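Local coordinates for citrate lyase subunit beta-like protein (PDB 6ARB) that belongs to the HpcH/HpaI aldolase family, binds magnesium, pyruvate and coenzyme A, and probably acts as a carbon-carbon lyase in the form of a homotrimer, at the interface of chains A and B. Coordinates in Å, arbitrary orientation; residue numbers count along the deposited sequence, not the author numbering. Chains: chain A/B, Citrate lyase subunit beta-like protein.

Contact 1: the interface of chains A and B. Residues chain A 207-208, 270-271, 274; chain B 152-155.
B:Ser154 turns its hydroxyl toward A:Arg274 by placing OG between the backbone N and the carbonyl carbon (chi1 55°). A:Arg274 comes to meet it with a chain bent at chi3 (-146°). Its NH1 donates a 3.2 Å hydrogen bond to B:Ser154 OG. The hydroxyl oxygen lies almost in the guanidinium plane, at the edge of the group. NH2 of the same guanidinium makes weak hydrogen bonds to B:Ser154 OG and to the carbonyl oxygen of B:Gly152. A:Arg274 is poorly ordered, so this grip may be loose. Over one face of the guanidinium, toward its rim, sits the methyl CG2 of A:Thr270 from the same helix, 262-276.

A:Met271 lies along the side chain of B:Ser154. Its CG packs on CB of B:Ser154 at 3.6 Å, and its terminal methyl CE reaches the carbonyl oxygen O of that serine at 3.5 Å. On the other side of the loop, the carbonyl O of A:Ala208, near the end of helix 196-209, accepts a 2.8 Å hydrogen bond from B:Ser154 N. The donor is tilted 35° from the carbonyl plane. A water bridges the hydroxyl OG1 of A:Thr270 and the carbonyl O of B:Gly153. The site is a subunit interface in which two helices of one chain hold the loop 152-155 of its neighbour, helping to join subunits in the homotrimer.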
loop_
_atom_site.group_PDB
_atom_site.type_symbol
_atom_site.label_atom_id
_atom_site.label_comp_id
_atom_site.label_asym_id
_atom_site.label_seq_id
_atom_site.Cartn_x
_atom_site.Cartn_y
_atom_site.Cartn_z
ATOM N N ALA A 207 -10.314 -2.736 -15.234
ATOM C CA ALA A 207 -11.410 -1.878 -15.663
ATOM C C ALA A 207 -12.283 -1.437 -14.480
ATOM O O ALA A 207 -12.772 -0.307 -14.454
ATOM C CB ALA A 207 -12.247 -2.568 -16.721
ATOM N N ALA A 208 -12.450 -2.321 -13.495
ATOM C CA ALA A 208 -13.333 -2.040 -12.359
ATOM C C ALA A 208 -12.760 -0.976 -11.434
ATOM O O ALA A 208 -13.517 -0.275 -10.766
ATOM C CB ALA A 208 -13.599 -3.316 -11.563
ATOM N N THR A 270 -20.945 4.723 -15.332
ATOM C CA THR A 270 -19.657 4.410 -15.915
ATOM C C THR A 270 -19.708 3.069 -16.627
ATOM O O THR A 270 -19.115 2.917 -17.687
ATOM C CB THR A 270 -18.525 4.463 -14.874
ATOM O OG1 THR A 270 -18.254 5.834 -14.572
ATOM C CG2 THR A 270 -17.260 3.823 -15.423
ATOM N N MET A 271 -20.428 2.110 -16.044
ATOM C CA MET A 271 -20.596 0.807 -16.674
ATOM C C MET A 271 -21.313 0.964 -18.011
ATOM O O MET A 271 -20.933 0.354 -19.011
ATOM C CB MET A 271 -21.404 -0.131 -15.776
ATOM C CG MET A 271 -20.696 -0.629 -14.515
ATOM S SD MET A 271 -21.925 -1.610 -13.608
ATOM C CE MET A 271 -21.024 -2.012 -12.109
ATOM N N ARG A 274 -19.198 2.539 -20.648
ATOM C CA ARG A 274 -18.271 1.551 -21.203
ATOM C C ARG A 274 -18.936 0.635 -22.224
ATOM O O ARG A 274 -18.335 0.288 -23.240
ATOM C CB ARG A 274 -17.590 0.725 -20.105
ATOM C CG ARG A 274 -16.501 1.475 -19.333
ATOM C CD ARG A 274 -15.546 0.489 -18.668
ATOM N NE ARG A 274 -15.039 0.987 -17.393
ATOM C CZ ARG A 274 -15.396 0.502 -16.206
ATOM N NH1 ARG A 274 -16.257 -0.509 -16.130
ATOM N NH2 ARG A 274 -14.886 1.026 -15.097
ATOM N N GLY B 152 -12.650 6.604 -11.970
ATOM C CA GLY B 152 -13.264 6.161 -13.214
ATOM C C GLY B 152 -13.583 4.675 -13.237
ATOM O O GLY B 152 -13.807 4.073 -14.306
ATOM N N GLY B 153 -13.605 4.072 -12.053
ATOM C CA GLY B 153 -13.949 2.663 -11.922
ATOM C C GLY B 153 -15.438 2.417 -11.752
ATOM O O GLY B 153 -16.255 3.341 -11.830
ATOM N N SER B 154 -15.803 1.163 -11.507
ATOM C CA SER B 154 -17.209 0.800 -11.491
ATOM C C SER B 154 -17.632 -0.047 -10.302
ATOM O O SER B 154 -18.826 -0.219 -10.080
ATOM C CB SER B 154 -17.613 0.107 -12.798
ATOM O OG SER B 154 -16.774 -1.000 -13.042
ATOM N N SER B 155 -16.676 -0.589 -9.545
ATOM C CA SER B 155 -17.030 -1.349 -8.339
ATOM C C SER B 155 -15.883 -1.406 -7.330
ATOM O O SER B 155 -14.727 -1.622 -7.699
ATOM C CB SER B 155 -17.492 -2.758 -8.691
ATOM O OG SER B 155 -16.411 -3.537 -9.140
HETATM O O HOH W 1 -16.895 5.831 -12.255
#

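Contact 2: the interface of chains A and B. Residues chain A 250-252; chain B 45-48, 51.
The amide N of A:Ala252 donates a hydrogen bond of 3.0 Å to the carbonyl O of B:Gly46. The bond is nearly straight at the hydrogen (167°). The donor stands well above the carbonyl plane, 49° out of it. This pair joins two loops, one from each subunit. The methyl CB of A:Ala252 lies beside the same peptide, 3.9 Å from the carbonyl oxygen O of B:Gly46 and 4.1 Å from its CA.

A:Gly251 passes close over the loop of chain B. Its CA comes to 3.4 Å from O of B:Gly46, and without a side chain it brings its backbone against the partner. The methyl CB of B:Ala48 sits 3.6 Å from the backbone N of A:Gly251. The same methyl meets CB of A:Arg250 at 4.0 Å, so it touches both A:Arg250 and A:Gly251.

With chi1 -74°, A:Arg250 points its CG away from the carbonyl carbon, and the stretched chain appears to run past B:Gln51, at the end of the short 3-10 helix 49-51. The arginine is poorly ordered, and no hydrogen bond links the two side chains. The site is a loop-to-loop patch of the subunit interface, mostly backbone and methyl contacts, that helps hold neighbouring subunits of the homotrimer together. The carboxamide oxygen OE1 of B:Gln51 is 4.2 Å from CD of A:Arg250.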
loop_
_atom_site.group_PDB
_atom_site.type_symbol
_atom_site.label_atom_id
_atom_site.label_comp_id
_atom_site.label_asym_id
_atom_site.label_seq_id
_atom_site.Cartn_x
_atom_site.Cartn_y
_atom_site.Cartn_z
ATOM N N ARG A 250 -34.800 10.850 -4.355
ATOM C CA ARG A 250 -34.013 12.047 -4.076
ATOM C C ARG A 250 -33.116 11.811 -2.854
ATOM O O ARG A 250 -33.589 11.664 -1.730
ATOM C CB ARG A 250 -34.925 13.267 -3.905
ATOM C CG ARG A 250 -35.512 13.773 -5.231
ATOM C CD ARG A 250 -36.804 14.573 -5.038
ATOM N NE ARG A 250 -37.128 15.411 -6.198
ATOM C CZ ARG A 250 -37.926 15.046 -7.200
ATOM N NH1 ARG A 250 -38.495 13.847 -7.203
ATOM N NH2 ARG A 250 -38.155 15.883 -8.203
ATOM N N GLY A 251 -31.814 11.744 -3.093
ATOM C CA GLY A 251 -30.866 11.472 -2.031
ATOM C C GLY A 251 -30.624 9.984 -1.870
ATOM O O GLY A 251 -30.957 9.199 -2.754
ATOM N N ALA A 252 -30.042 9.602 -0.739
ATOM C CA ALA A 252 -29.735 8.208 -0.471
ATOM C C ALA A 252 -31.003 7.390 -0.436
ATOM O O ALA A 252 -32.024 7.824 0.103
ATOM C CB ALA A 252 -28.977 8.063 0.849
ATOM N N ASP B 45 -23.725 13.946 0.100
ATOM C CA ASP B 45 -24.309 12.991 -0.855
ATOM C C ASP B 45 -25.586 12.251 -0.420
ATOM O O ASP B 45 -26.316 11.733 -1.262
ATOM C CB ASP B 45 -23.247 12.013 -1.373
ATOM C CG ASP B 45 -22.236 12.683 -2.287
ATOM O OD1 ASP B 45 -22.423 13.870 -2.636
ATOM O OD2 ASP B 45 -21.261 12.018 -2.681
ATOM N N GLY B 46 -25.856 12.208 0.883
ATOM C CA GLY B 46 -27.100 11.644 1.389
ATOM C C GLY B 46 -28.327 12.464 0.989
ATOM O O GLY B 46 -29.457 11.968 0.994
ATOM N N VAL B 47 -28.109 13.723 0.626
ATOM C CA VAL B 47 -29.214 14.631 0.307
ATOM C C VAL B 47 -29.101 15.176 -1.103
ATOM O O VAL B 47 -28.039 15.654 -1.493
ATOM C CB VAL B 47 -29.221 15.827 1.264
ATOM C CG1 VAL B 47 -30.399 16.754 0.952
ATOM C CG2 VAL B 47 -29.252 15.340 2.714
ATOM N N ALA B 48 -30.191 15.107 -1.868
ATOM C CA ALA B 48 -30.200 15.639 -3.233
ATOM C C ALA B 48 -30.058 17.155 -3.241
ATOM O O ALA B 48 -30.482 17.822 -2.305
ATOM C CB ALA B 48 -31.482 15.231 -3.967
ATOM N N GLN B 51 -32.871 19.299 -2.252
ATOM C CA GLN B 51 -33.329 19.101 -0.883
ATOM C C GLN B 51 -32.347 19.661 0.143
ATOM O O GLN B 51 -32.650 19.686 1.336
ATOM C CB GLN B 51 -33.609 17.618 -0.619
ATOM C CG GLN B 51 -34.615 17.000 -1.580
ATOM C CD GLN B 51 -35.885 17.809 -1.677
ATOM O OE1 GLN B 51 -36.378 18.093 -2.771
ATOM N NE2 GLN B 51 -36.426 18.195 -0.525
#

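Contact 1 and contact 2 lie about 22 Å apart, measured between the centres of their C-alpha atoms, and share no residue. Both belong to the same interface between chains A and B. Chain A reaches contact 1 through helices 196-209 and 262-276, and contact 2 through the loop between helix 233-246 and strand 253-255. The C-terminal part of chain A thus touches chain B at separated points that include the loop 152-155 and the segment 45-51. Because the interface is not an exact two-fold, each subunit can offer different surfaces to its two neighbours, as expected in a homotrimer.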